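Side-chain contacts in 4-hydroxy-tetrahydrodipicolinate synthase (PDB 1O5K), which probably catalyses the condensation of pyruvate with aspartate-beta-semialdehyde to 4-hydroxy-tetrahydrodipicolinate, a step of lysine biosynthesis by the diaminopimelate pathway: residues Ser187-Ala192 / Phe196-Gly201; Tyr208-Gly213 / Glu235-Asn240; Glu124-His129 / Thr150-Leu155; Asp204-Leu209 / Lys227-Leu232. All coordinates share one frame; numbering follows the deposited sequence. Where two conformers were deposited one is given.

Interaction 1: residues Ser187-Ala192 / Phe196-Gly201; sequences SLTKQA and FMVWSG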
loop_
_atom_site.group_PDB
_atom_site.type_symbol
_atom_site.label_atom_id
_atom_site.label_comp_id
_atom_site.label_asym_id
_atom_site.label_seq_id
_atom_site.Cartn_x
_atom_site.Cartn_y
_atom_site.Cartn_z
ATOM N N SER A 187 -8.306 -19.429 -12.590
ATOM C CA SER A 187 -8.704 -19.436 -14.013
ATOM C C SER A 187 -7.530 -19.863 -14.899
ATOM O O SER A 187 -7.652 -20.739 -15.764
ATOM C CB SER A 187 -9.125 -18.019 -14.429
ATOM O OG SER A 187 -9.376 -18.000 -15.843
ATOM N N LEU A 188 -6.377 -19.234 -14.696
ATOM C CA LEU A 188 -5.311 -19.418 -15.683
ATOM C C LEU A 188 -4.636 -20.769 -15.511
ATOM O O LEU A 188 -4.246 -21.387 -16.502
ATOM C CB LEU A 188 -4.301 -18.312 -15.572
ATOM C CG LEU A 188 -4.693 -16.925 -16.081
ATOM C CD1 LEU A 188 -3.466 -16.061 -16.084
ATOM C CD2 LEU A 188 -5.314 -16.969 -17.512
ATOM N N THR A 189 -4.435 -21.221 -14.254
ATOM C CA THR A 189 -3.770 -22.527 -14.046
ATOM C C THR A 189 -4.630 -23.693 -14.591
ATOM O O THR A 189 -4.119 -24.610 -15.240
ATOM C CB THR A 189 -3.350 -22.795 -12.593
ATOM O OG1 THR A 189 -4.497 -22.776 -11.734
ATOM C CG2 THR A 189 -2.384 -21.727 -12.038
ATOM N N LYS A 190 -5.947 -23.622 -14.377
ATOM C CA LYS A 190 -6.826 -24.690 -14.788
ATOM C C LYS A 190 -7.049 -24.674 -16.254
ATOM O O LYS A 190 -7.326 -25.702 -16.854
ATOM C CB LYS A 190 -8.156 -24.625 -14.034
ATOM C CG LYS A 190 -7.945 -25.100 -12.596
ATOM C CD LYS A 190 -9.183 -25.090 -11.722
ATOM C CE LYS A 190 -8.849 -25.430 -10.246
ATOM N NZ LYS A 190 -8.564 -26.908 -9.989
ATOM N N GLN A 191 -6.923 -23.508 -16.855
ATOM C CA GLN A 191 -6.875 -23.428 -18.308
ATOM C C GLN A 191 -5.606 -24.060 -18.875
ATOM O O GLN A 191 -5.613 -24.597 -20.002
ATOM C CB GLN A 191 -6.939 -22.002 -18.772
ATOM C CG GLN A 191 -8.286 -21.356 -18.702
ATOM C CD GLN A 191 -8.260 -19.946 -19.345
ATOM O OE1 GLN A 191 -7.697 -19.770 -20.438
ATOM N NE2 GLN A 191 -8.854 -18.953 -18.661
ATOM N N ALA A 192 -4.502 -23.972 -18.151
ATOM C CA ALA A 192 -3.238 -24.573 -18.635
ATOM C C ALA A 192 -3.275 -26.070 -18.414
ATOM O O ALA A 192 -2.854 -26.831 -19.266
ATOM C CB ALA A 192 -2.058 -23.999 -17.944
ATOM N N PHE A 196 -5.018 -29.176 -12.411
ATOM C CA PHE A 196 -4.118 -28.440 -11.523
ATOM C C PHE A 196 -4.956 -27.953 -10.337
ATOM O O PHE A 196 -6.042 -27.433 -10.516
ATOM C CB PHE A 196 -3.477 -27.270 -12.231
ATOM C CG PHE A 196 -2.268 -26.696 -11.514
ATOM C CD1 PHE A 196 -1.042 -27.335 -11.592
ATOM C CD2 PHE A 196 -2.323 -25.495 -10.782
ATOM C CE1 PHE A 196 0.098 -26.800 -10.942
ATOM C CE2 PHE A 196 -1.199 -24.953 -10.189
ATOM C CZ PHE A 196 0.026 -25.592 -10.248
ATOM N N MET A 197 -4.455 -28.181 -9.134
ATOM C CA MET A 197 -5.183 -27.888 -7.909
ATOM C C MET A 197 -4.865 -26.498 -7.417
ATOM O O MET A 197 -3.711 -26.059 -7.476
ATOM C CB MET A 197 -4.805 -28.880 -6.830
ATOM C CG MET A 197 -5.059 -30.342 -7.231
ATOM S SD MET A 197 -6.729 -30.737 -7.610
ATOM C CE MET A 197 -7.394 -30.699 -6.116
ATOM N N VAL A 198 -5.878 -25.809 -6.877
ATOM C CA VAL A 198 -5.645 -24.524 -6.320
ATOM C C VAL A 198 -6.367 -24.498 -4.965
ATOM O O VAL A 198 -7.586 -24.607 -4.920
ATOM C CB VAL A 198 -6.127 -23.366 -7.200
ATOM C CG1 VAL A 198 -5.793 -22.046 -6.471
ATOM C CG2 VAL A 198 -5.510 -23.429 -8.538
ATOM N N TRP A 199 -5.589 -24.464 -3.884
ATOM C CA TRP A 199 -6.102 -24.409 -2.520
ATOM C C TRP A 199 -5.844 -23.054 -1.964
ATOM O O TRP A 199 -4.760 -22.416 -2.224
ATOM C CB TRP A 199 -5.446 -25.448 -1.621
ATOM C CG TRP A 199 -5.544 -26.896 -2.077
ATOM C CD1 TRP A 199 -6.599 -27.733 -1.939
ATOM C CD2 TRP A 199 -4.550 -27.626 -2.812
ATOM N NE1 TRP A 199 -6.319 -28.955 -2.482
ATOM C CE2 TRP A 199 -5.051 -28.934 -3.000
ATOM C CE3 TRP A 199 -3.248 -27.335 -3.246
ATOM C CZ2 TRP A 199 -4.323 -29.938 -3.626
ATOM C CZ3 TRP A 199 -2.512 -28.327 -3.849
ATOM C CH2 TRP A 199 -3.063 -29.602 -4.091
ATOM N N SER A 200 -6.796 -22.551 -1.182
ATOM C CA SER A 200 -6.548 -21.331 -0.446
ATOM C C SER A 200 -5.463 -21.490 0.646
ATOM O O SER A 200 -5.425 -22.501 1.378
ATOM C CB SER A 200 -7.845 -20.845 0.291
ATOM O OG SER A 200 -7.592 -19.626 0.919
ATOM N N GLY A 201 -4.625 -20.474 0.780
ATOM C CA GLY A 201 -3.663 -20.351 1.844
ATOM C C GLY A 201 -4.126 -19.394 2.926
ATOM O O GLY A 201 -3.394 -19.128 3.872
#
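Thr189 and Lys190, in the last turn of helix 179-192, meet Phe196 and Val198 in a mixed apolar and hydrogen-bonded contact, where the chain leaves the helix and turns back along the barrel wall. Thr189 CB lies 3.4 Å from CD2 of the Phe196 ring, which it approaches obliquely, and CG2 reaches the neighbouring ring atom CE2. The threonine's OG1 sits between its own backbone N and carbonyl carbon (chi1 60°), a position from which it touches Val198 CG2 at 3.4 Å while bonding back to Thr185 O one turn earlier. Lys190 supplies the polar part. Its chain runs extended as far as CE and then bends, bringing NZ within 2.6 Å of Phe196 O; the donor lies in the carbonyl plane, with a C=O...N angle of 156°. In this TIM barrel of the DapA family the residues after Phe196 run alongside strand 169-171, with backbone hydrogen bonds between Met197 and both Val170 and Ile172. Asp215, just ahead of strand 216-219, forms a salt bridge with Lys190 NZ and also accepts the backbone N-H of Val198. A methionine in place of Lys190 would probably leave Phe196 O without this donor and the Asp215 carboxylate without its positive mate. The Phe196 side chain also packs against Ala163 of helix 156-165.

Interaction 2: residues Tyr208-Gly213 / Glu235-Asn240; sequences YLLCAG and EYFSGN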
loop_
_atom_site.group_PDB
_atom_site.type_symbol
_atom_site.label_atom_id
_atom_site.label_comp_id
_atom_site.label_asym_id
_atom_site.label_seq_id
_atom_site.Cartn_x
_atom_site.Cartn_y
_atom_site.Cartn_z
ATOM N N TYR A 208 -14.447 -17.766 -0.907
ATOM C CA TYR A 208 -14.368 -17.051 -2.159
ATOM C C TYR A 208 -13.486 -17.802 -3.174
ATOM O O TYR A 208 -13.781 -17.782 -4.368
ATOM C CB TYR A 208 -13.961 -15.597 -1.953
ATOM C CG TYR A 208 -15.010 -14.828 -1.224
ATOM C CD1 TYR A 208 -16.217 -14.509 -1.826
ATOM C CD2 TYR A 208 -14.837 -14.497 0.143
ATOM C CE1 TYR A 208 -17.219 -13.874 -1.129
ATOM C CE2 TYR A 208 -15.858 -13.831 0.844
ATOM C CZ TYR A 208 -17.023 -13.537 0.223
ATOM O OH TYR A 208 -18.044 -12.891 0.908
ATOM N N LEU A 209 -12.449 -18.472 -2.694
ATOM C CA LEU A 209 -11.653 -19.323 -3.545
ATOM C C LEU A 209 -12.427 -20.513 -4.061
ATOM O O LEU A 209 -12.280 -20.848 -5.234
ATOM C CB LEU A 209 -10.365 -19.748 -2.850
ATOM C CG LEU A 209 -9.481 -20.607 -3.720
ATOM C CD1 LEU A 209 -8.042 -20.057 -3.521
ATOM C CD2 LEU A 209 -9.668 -22.050 -3.311
ATOM N N LEU A 210 -13.291 -21.124 -3.233
ATOM C CA LEU A 210 -14.221 -22.131 -3.758
ATOM C C LEU A 210 -15.111 -21.558 -4.872
ATOM O O LEU A 210 -15.285 -22.188 -5.915
ATOM C CB LEU A 210 -15.069 -22.739 -2.606
ATOM C CG LEU A 210 -14.201 -23.575 -1.622
ATOM C CD1 LEU A 210 -14.973 -23.839 -0.389
ATOM C CD2 LEU A 210 -13.778 -24.904 -2.305
ATOM N N CYS A 211 -15.689 -20.369 -4.647
ATOM C CA CYS A 211 -16.574 -19.699 -5.605
ATOM C C CYS A 211 -15.814 -19.418 -6.905
ATOM O O CYS A 211 -16.421 -19.498 -7.999
ATOM C CB CYS A 211 -17.138 -18.387 -5.033
ATOM S SG CYS A 211 -18.364 -18.640 -3.729
ATOM N N ALA A 212 -14.506 -19.153 -6.801
ATOM C CA ALA A 212 -13.652 -18.925 -7.988
ATOM C C ALA A 212 -13.407 -20.203 -8.795
ATOM O O ALA A 212 -12.931 -20.156 -9.936
ATOM C CB ALA A 212 -12.296 -18.352 -7.520
ATOM N N GLY A 213 -13.665 -21.325 -8.142
ATOM C CA GLY A 213 -13.552 -22.662 -8.696
ATOM C C GLY A 213 -12.369 -23.487 -8.231
ATOM O O GLY A 213 -11.978 -24.448 -8.912
ATOM N N GLU A 235 -20.127 -28.420 2.246
ATOM C CA GLU A 235 -21.344 -27.776 1.838
ATOM C C GLU A 235 -21.218 -27.137 0.450
ATOM O O GLU A 235 -22.154 -27.207 -0.363
ATOM C CB GLU A 235 -21.790 -26.741 2.879
ATOM C CG GLU A 235 -22.298 -27.323 4.170
ATOM C CD GLU A 235 -23.669 -27.965 4.057
ATOM O OE1 GLU A 235 -24.236 -28.051 2.945
ATOM O OE2 GLU A 235 -24.186 -28.414 5.085
ATOM N N TYR A 236 -20.059 -26.549 0.156
ATOM C CA TYR A 236 -19.862 -25.913 -1.134
ATOM C C TYR A 236 -19.893 -26.982 -2.223
ATOM O O TYR A 236 -20.619 -26.861 -3.207
ATOM C CB TYR A 236 -18.536 -25.121 -1.207
ATOM C CG TYR A 236 -18.408 -24.396 -2.508
ATOM C CD1 TYR A 236 -18.923 -23.121 -2.664
ATOM C CD2 TYR A 236 -17.946 -25.045 -3.641
ATOM C CE1 TYR A 236 -18.849 -22.471 -3.879
ATOM C CE2 TYR A 236 -17.907 -24.412 -4.861
ATOM C CZ TYR A 236 -18.370 -23.139 -4.981
ATOM O OH TYR A 236 -18.372 -22.546 -6.212
ATOM N N PHE A 237 -19.090 -28.001 -2.035
ATOM C CA PHE A 237 -19.000 -29.107 -3.007
ATOM C C PHE A 237 -20.331 -29.805 -3.242
ATOM O O PHE A 237 -20.562 -30.342 -4.321
ATOM C CB PHE A 237 -17.950 -30.090 -2.546
ATOM C CG PHE A 237 -16.520 -29.553 -2.557
ATOM C CD1 PHE A 237 -15.600 -30.005 -1.622
ATOM C CD2 PHE A 237 -16.091 -28.668 -3.528
ATOM C CE1 PHE A 237 -14.293 -29.551 -1.641
ATOM C CE2 PHE A 237 -14.768 -28.218 -3.543
ATOM C CZ PHE A 237 -13.891 -28.669 -2.614
ATOM N N SER A 238 -21.202 -29.799 -2.235
ATOM C CA SER A 238 -22.514 -30.409 -2.345
ATOM C C SER A 238 -23.528 -29.513 -3.062
ATOM O O SER A 238 -24.666 -29.919 -3.285
ATOM C CB SER A 238 -23.006 -30.780 -0.946
ATOM O OG SER A 238 -22.195 -31.811 -0.396
ATOM N N GLY A 239 -23.112 -28.307 -3.440
ATOM C CA GLY A 239 -23.981 -27.338 -4.093
ATOM C C GLY A 239 -24.710 -26.360 -3.180
ATOM O O GLY A 239 -25.538 -25.595 -3.646
ATOM N N ASN A 240 -24.429 -26.364 -1.881
ATOM C CA ASN A 240 -25.143 -25.508 -0.947
ATOM C C ASN A 240 -24.295 -24.256 -0.645
ATOM O O ASN A 240 -23.691 -24.145 0.410
ATOM C CB ASN A 240 -25.482 -26.282 0.312
ATOM C CG ASN A 240 -26.281 -27.549 -0.012
ATOM O OD1 ASN A 240 -27.226 -27.494 -0.780
ATOM N ND2 ASN A 240 -25.848 -28.682 0.498
#
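Tyr236 and Leu210 bury more surface than any other residues where helix 206-212 meets the end of helix 226-237. Leu210 CB stands over the centre of the Tyr236 ring, 3.7 Å from its centroid and only 7° off the ring normal, a textbook CH-pi contact. The ring is brought beneath it because Tyr236 CG is anti to the backbone N (chi1 -176°), which sends the side chain across to the neighbouring helix. The two side chains pass in opposite directions, so that Leu210 CD1 comes back to Tyr236 CB at 3.9 Å while the phenol end reaches the backbone, its OH 3.4 Å from Cys211 CA. Cys211 SG adds an oblique sulfur-aromatic contact, 3.9 Å from Tyr236 CE1. The other leucine branch, CD2, touches Phe237 CE2 at 3.7 Å, the two side chains crossing at about a right angle. Both helices of this TIM-barrel outer layer end in Schellman motifs, closed by Gly213 and Gly239. An alanine in place of Tyr236 would probably open a gap beneath Leu210 CB and leave Cys211 SG without its aromatic neighbour. Beyond the pair lies the dimer interface: Tyr236 packs on Leu241 of the second subunit, and Cys211 on its own counterpart there. Apolar carbon and sulfur packed round an aromatic ring suggest that dispersion and CH-pi attraction contribute much of the contact.

Interaction 3: residues Glu124-His129 / Thr150-Leu155; sequences EGLYQH and TGVNVL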
loop_
_atom_site.group_PDB
_atom_site.type_symbol
_atom_site.label_atom_id
_atom_site.label_comp_id
_atom_site.label_asym_id
_atom_site.label_seq_id
_atom_site.Cartn_x
_atom_site.Cartn_y
_atom_site.Cartn_z
ATOM N N GLU A 124 10.960 -15.421 -13.858
ATOM C CA GLU A 124 11.749 -16.464 -14.508
ATOM C C GLU A 124 12.540 -17.336 -13.510
ATOM O O GLU A 124 12.629 -18.531 -13.682
ATOM C CB GLU A 124 12.679 -15.851 -15.555
ATOM C CG GLU A 124 13.556 -16.834 -16.322
ATOM C CD GLU A 124 12.778 -17.821 -17.165
ATOM O OE1 GLU A 124 11.583 -17.584 -17.460
ATOM O OE2 GLU A 124 13.385 -18.850 -17.573
ATOM N N GLY A 125 13.124 -16.692 -12.501
ATOM C CA GLY A 125 13.820 -17.375 -11.421
ATOM C C GLY A 125 12.914 -18.350 -10.717
ATOM O O GLY A 125 13.313 -19.478 -10.417
ATOM N N LEU A 126 11.684 -17.915 -10.420
ATOM C CA LEU A 126 10.723 -18.827 -9.824
ATOM C C LEU A 126 10.424 -20.029 -10.711
ATOM O O LEU A 126 10.372 -21.151 -10.259
ATOM C CB LEU A 126 9.411 -18.099 -9.523
ATOM C CG LEU A 126 9.527 -17.056 -8.447
ATOM C CD1 LEU A 126 8.240 -16.215 -8.368
ATOM C CD2 LEU A 126 9.807 -17.728 -7.058
ATOM N N TYR A 127 10.199 -19.788 -11.984
ATOM C CA TYR A 127 10.006 -20.880 -12.916
ATOM C C TYR A 127 11.190 -21.831 -12.884
ATOM O O TYR A 127 10.991 -23.054 -12.769
ATOM C CB TYR A 127 9.801 -20.323 -14.310
ATOM C CG TYR A 127 9.635 -21.370 -15.357
ATOM C CD1 TYR A 127 8.439 -22.055 -15.494
ATOM C CD2 TYR A 127 10.649 -21.657 -16.218
ATOM C CE1 TYR A 127 8.281 -23.025 -16.514
ATOM C CE2 TYR A 127 10.521 -22.638 -17.225
ATOM C CZ TYR A 127 9.323 -23.320 -17.359
ATOM O OH TYR A 127 9.186 -24.259 -18.396
ATOM N N GLN A 128 12.414 -21.288 -13.006
ATOM C CA GLN A 128 13.610 -22.129 -13.016
ATOM C C GLN A 128 13.805 -22.933 -11.724
ATOM O O GLN A 128 14.270 -24.075 -11.786
ATOM C CB GLN A 128 14.863 -21.313 -13.399
ATOM C CG GLN A 128 14.868 -20.861 -14.837
ATOM C CD GLN A 128 15.015 -21.997 -15.817
ATOM O OE1 GLN A 128 15.482 -23.073 -15.457
ATOM N NE2 GLN A 128 14.631 -21.760 -17.066
ATOM N N HIS A 129 13.477 -22.315 -10.575
ATOM C CA HIS A 129 13.528 -22.955 -9.255
ATOM C C HIS A 129 12.642 -24.204 -9.223
ATOM O O HIS A 129 13.118 -25.278 -8.919
ATOM C CB HIS A 129 13.110 -21.930 -8.193
ATOM C CG HIS A 129 13.010 -22.452 -6.800
ATOM N ND1 HIS A 129 14.110 -22.673 -5.990
ATOM C CD2 HIS A 129 11.920 -22.685 -6.035
ATOM C CE1 HIS A 129 13.687 -23.043 -4.787
ATOM N NE2 HIS A 129 12.362 -23.068 -4.792
ATOM N N THR A 150 7.169 -13.553 2.074
ATOM C CA THR A 150 8.347 -13.842 1.258
ATOM C C THR A 150 8.957 -12.652 0.569
ATOM O O THR A 150 10.173 -12.670 0.248
ATOM C CB THR A 150 7.968 -14.830 0.135
ATOM O OG1 THR A 150 6.946 -14.205 -0.681
ATOM C CG2 THR A 150 7.410 -16.110 0.733
ATOM N N GLY A 151 8.138 -11.627 0.305
ATOM C CA GLY A 151 8.563 -10.494 -0.497
ATOM C C GLY A 151 8.443 -10.694 -2.008
ATOM O O GLY A 151 8.905 -9.847 -2.788
ATOM N N VAL A 152 7.814 -11.779 -2.426
ATOM C CA VAL A 152 7.661 -12.034 -3.861
ATOM C C VAL A 152 6.293 -12.649 -4.067
ATOM O O VAL A 152 5.829 -13.454 -3.225
ATOM C CB VAL A 152 8.760 -12.975 -4.400
ATOM C CG1 VAL A 152 8.590 -14.409 -3.872
ATOM C CG2 VAL A 152 8.716 -12.950 -5.915
ATOM N N ASN A 153 5.614 -12.196 -5.114
ATOM C CA ASN A 153 4.330 -12.745 -5.540
ATOM C C ASN A 153 4.494 -13.519 -6.850
ATOM O O ASN A 153 5.042 -12.964 -7.826
ATOM C CB ASN A 153 3.341 -11.621 -5.768
ATOM C CG ASN A 153 1.989 -12.136 -6.160
ATOM O OD1 ASN A 153 1.450 -12.982 -5.492
ATOM N ND2 ASN A 153 1.438 -11.625 -7.283
ATOM N N VAL A 154 4.003 -14.753 -6.882
ATOM C CA VAL A 154 3.927 -15.540 -8.146
ATOM C C VAL A 154 2.783 -14.996 -8.954
ATOM O O VAL A 154 1.626 -15.087 -8.520
ATOM C CB VAL A 154 3.617 -17.053 -7.946
ATOM C CG1 VAL A 154 3.707 -17.797 -9.273
ATOM C CG2 VAL A 154 4.548 -17.688 -6.940
ATOM N N LEU A 155 3.071 -14.455 -10.129
ATOM C CA LEU A 155 1.998 -13.929 -10.949
ATOM C C LEU A 155 1.172 -15.103 -11.431
ATOM O O LEU A 155 1.733 -16.183 -11.634
ATOM C CB LEU A 155 2.546 -13.183 -12.161
ATOM C CG LEU A 155 3.289 -11.907 -11.884
ATOM C CD1 LEU A 155 3.870 -11.402 -13.162
ATOM C CD2 LEU A 155 2.401 -10.822 -11.213
#
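Leu126 of helix 123-134 points its CD1 methyl at two valines, Val152 and Val154, in a purely apolar contact joining an outer helix of the TIM barrel to a loop. The valines belong to the extended link between the short helix 147-150 and helix 156-165, part of the connection from strand 141-144 to the latter helix. Leu126 and Val152 run antiparallel alongside each other, and CD1 of the leucine comes 4.1 Å from Val152 CG2. Val152 holds CG2 anti to its backbone N while CG1 takes the position between N and the carbonyl carbon (chi1 70°), and this rotation is what turns CG2 to the helix. Val154 offers its own CG2 to the same leucine methyl at 4.2 Å, so that CD1 is shared between the two valines. These separations are those of easy van der Waals contact, without tight packing. Both valines rest on Thr115 in the loop after strand 110-114, and Val154 reaches Ala159 of helix 156-165. The Val154 side chain lies about 8 Å from that of Tyr144, probably the catalytic proton donor and acceptor. Asn153, between them, points away from the helix and bonds to Asn145, Asn176 and Gln181. Ahead of the valines the chain is turned by Thr150, whose OG1 accepts the backbone N-H of Val152 in an ST turn, with N and OG1 3.1 Å apart and an N-H...O angle of 164°.

Interaction 4: residues Asp204-Leu209 / Lys227-Leu232; sequences DRTFYL and KQMVEL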
loop_
_atom_site.group_PDB
_atom_site.type_symbol
_atom_site.label_atom_id
_atom_site.label_comp_id
_atom_site.label_asym_id
_atom_site.label_seq_id
_atom_site.Cartn_x
_atom_site.Cartn_y
_atom_site.Cartn_z
ATOM N N ASP A 204 -9.760 -17.223 5.742
ATOM C CA ASP A 204 -10.807 -16.257 5.442
ATOM C C ASP A 204 -10.967 -15.946 3.952
ATOM O O ASP A 204 -11.776 -15.108 3.589
ATOM C CB ASP A 204 -10.630 -14.960 6.282
ATOM C CG ASP A 204 -9.434 -14.116 5.866
ATOM O OD1 ASP A 204 -8.690 -14.473 4.908
ATOM O OD2 ASP A 204 -9.163 -13.049 6.483
ATOM N N ARG A 205 -10.232 -16.635 3.096
ATOM C CA ARG A 205 -10.487 -16.559 1.612
ATOM C C ARG A 205 -11.039 -17.875 1.034
ATOM O O ARG A 205 -11.377 -17.928 -0.136
ATOM C CB ARG A 205 -9.210 -16.203 0.868
ATOM C CG ARG A 205 -8.659 -14.811 1.227
ATOM C CD ARG A 205 -9.469 -13.700 0.677
ATOM N NE ARG A 205 -8.947 -12.366 0.922
ATOM C CZ ARG A 205 -9.117 -11.668 2.039
ATOM N NH1 ARG A 205 -9.751 -12.188 3.115
ATOM N NH2 ARG A 205 -8.660 -10.427 2.076
ATOM N N THR A 206 -11.160 -18.922 1.855
ATOM C CA THR A 206 -11.584 -20.260 1.357
ATOM C C THR A 206 -12.911 -20.199 0.603
ATOM O O THR A 206 -13.029 -20.707 -0.517
ATOM C CB THR A 206 -11.700 -21.243 2.495
ATOM O OG1 THR A 206 -10.457 -21.307 3.197
ATOM C CG2 THR A 206 -11.991 -22.656 1.934
ATOM N N PHE A 207 -13.931 -19.615 1.225
ATOM C CA PHE A 207 -15.235 -19.485 0.604
ATOM C C PHE A 207 -15.150 -18.874 -0.808
ATOM O O PHE A 207 -15.664 -19.419 -1.783
ATOM C CB PHE A 207 -16.217 -18.686 1.486
ATOM C CG PHE A 207 -17.544 -18.453 0.837
ATOM C CD1 PHE A 207 -18.414 -19.509 0.614
ATOM C CD2 PHE A 207 -17.909 -17.164 0.370
ATOM C CE1 PHE A 207 -19.632 -19.325 0.002
ATOM C CE2 PHE A 207 -19.123 -16.984 -0.299
ATOM C CZ PHE A 207 -19.968 -18.069 -0.481
ATOM N N TYR A 208 -14.447 -17.766 -0.907
ATOM C CA TYR A 208 -14.368 -17.051 -2.159
ATOM C C TYR A 208 -13.486 -17.802 -3.174
ATOM O O TYR A 208 -13.781 -17.782 -4.368
ATOM C CB TYR A 208 -13.961 -15.597 -1.953
ATOM C CG TYR A 208 -15.010 -14.828 -1.224
ATOM C CD1 TYR A 208 -16.217 -14.509 -1.826
ATOM C CD2 TYR A 208 -14.837 -14.497 0.143
ATOM C CE1 TYR A 208 -17.219 -13.874 -1.129
ATOM C CE2 TYR A 208 -15.858 -13.831 0.844
ATOM C CZ TYR A 208 -17.023 -13.537 0.223
ATOM O OH TYR A 208 -18.044 -12.891 0.908
ATOM N N LEU A 209 -12.449 -18.472 -2.694
ATOM C CA LEU A 209 -11.653 -19.323 -3.545
ATOM C C LEU A 209 -12.427 -20.513 -4.061
ATOM O O LEU A 209 -12.280 -20.848 -5.234
ATOM C CB LEU A 209 -10.365 -19.748 -2.850
ATOM C CG LEU A 209 -9.481 -20.607 -3.720
ATOM C CD1 LEU A 209 -8.042 -20.057 -3.521
ATOM C CD2 LEU A 209 -9.668 -22.050 -3.311
ATOM N N LYS A 227 -13.727 -29.869 12.073
ATOM C CA LYS A 227 -15.039 -30.254 11.534
ATOM C C LYS A 227 -15.723 -29.107 10.840
ATOM O O LYS A 227 -16.348 -29.317 9.792
ATOM C CB LYS A 227 -15.933 -30.761 12.659
ATOM C CG LYS A 227 -17.371 -31.121 12.289
ATOM C CD LYS A 227 -17.995 -31.754 13.544
ATOM C CE LYS A 227 -19.468 -31.446 13.702
ATOM N NZ LYS A 227 -19.947 -31.917 15.045
ATOM N N GLN A 228 -15.582 -27.909 11.399
ATOM C CA GLN A 228 -16.220 -26.702 10.840
ATOM C C GLN A 228 -15.591 -26.303 9.522
ATOM O O GLN A 228 -16.307 -25.990 8.537
ATOM C CB GLN A 228 -16.179 -25.552 11.869
ATOM C CG GLN A 228 -17.014 -25.837 13.093
ATOM C CD GLN A 228 -16.471 -26.920 14.046
ATOM O OE1 GLN A 228 -15.251 -27.074 14.248
ATOM N NE2 GLN A 228 -17.400 -27.670 14.651
ATOM N N MET A 229 -14.254 -26.340 9.432
ATOM C CA MET A 229 -13.627 -26.076 8.119
ATOM C C MET A 229 -13.966 -27.132 7.080
ATOM O O MET A 229 -14.191 -26.830 5.905
ATOM C CB MET A 229 -12.105 -25.978 8.258
ATOM C CG MET A 229 -11.649 -24.767 8.975
ATOM S SD MET A 229 -12.120 -23.182 8.113
ATOM C CE MET A 229 -11.209 -23.143 6.642
ATOM N N VAL A 230 -14.075 -28.375 7.509
ATOM C CA VAL A 230 -14.483 -29.441 6.596
ATOM C C VAL A 230 -15.879 -29.192 6.086
ATOM O O VAL A 230 -16.140 -29.382 4.917
ATOM C CB VAL A 230 -14.381 -30.829 7.293
ATOM C CG1 VAL A 230 -15.076 -31.926 6.520
ATOM C CG2 VAL A 230 -12.947 -31.181 7.474
ATOM N N GLU A 231 -16.794 -28.818 6.986
ATOM C CA GLU A 231 -18.174 -28.495 6.630
ATOM C C GLU A 231 -18.267 -27.332 5.642
ATOM O O GLU A 231 -19.112 -27.359 4.784
ATOM C CB GLU A 231 -18.966 -28.171 7.903
ATOM C CG GLU A 231 -20.391 -27.694 7.723
ATOM C CD GLU A 231 -21.073 -27.285 9.047
ATOM O OE1 GLU A 231 -22.340 -27.288 9.075
ATOM O OE2 GLU A 231 -20.356 -26.919 10.038
ATOM N N LEU A 232 -17.439 -26.320 5.804
ATOM C CA LEU A 232 -17.440 -25.194 4.888
ATOM C C LEU A 232 -17.215 -25.684 3.468
ATOM O O LEU A 232 -17.951 -25.306 2.564
ATOM C CB LEU A 232 -16.404 -24.150 5.317
ATOM C CG LEU A 232 -16.310 -22.804 4.578
ATOM C CD1 LEU A 232 -15.516 -21.812 5.399
ATOM C CD2 LEU A 232 -15.674 -22.955 3.198
#
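Thr206 and Leu232 make the main apolar contact between helix 206-212 and helix 226-237, with Thr206 CG2 3.9 Å from Leu232 CD2. In the threonine this methyl is anti to the backbone N, the rotation that turns it to the facing helix, and the two side chains cross at a slant. The same leucine methyl lies 4.3 Å from Phe207 N. Met229 adds a looser touch: its chain, folded at chi2 and chi3, carries CE to 4.0 Å from Thr206 OG1. These helices come before and after strand 216-219, in the sequence helix, strand, helix of the closing part of the TIM barrel, and Thr206 and Met229 both lie on Val217 of that strand. The polar bonds are made with residues other than those of the facing helix. The Thr206 hydroxyl is turned back to Asp203 O, in the loop leading into its helix, so the oxygen that meets the methionine methyl already has a polar partner. Next to it, Arg205 NH1 forms a salt bridge with Asp204 OD1 at 3.1 Å, and a second one with Asp180 of the second subunit. The other carboxylate oxygen of Asp204 pairs with Lys256 of helix 241-257.

In the fold
Along the chain interaction 3 comes first, then interaction 1, and last interactions 2 and 4, which share Tyr208 and Leu209. The last two join the same helices, 206-212 and 226-237, with centres 9 Å apart and Leu210 CD1 meeting Leu232 CD2 at 3.8 Å, forming one continuous helix-helix interface. Interaction 1 touches helix 206-212 through Leu209, whose CD2 packs on Ser200 N and Val198 O, while Lys190 CE packs on Gly213 O. Interaction 3 stands apart, its centre 16 Å from that of interaction 1 and about 28 Å from that of interaction 2. All four lie in a single barrel; interactions 2 and 4 both border the second subunit, while interaction 3 meets the third.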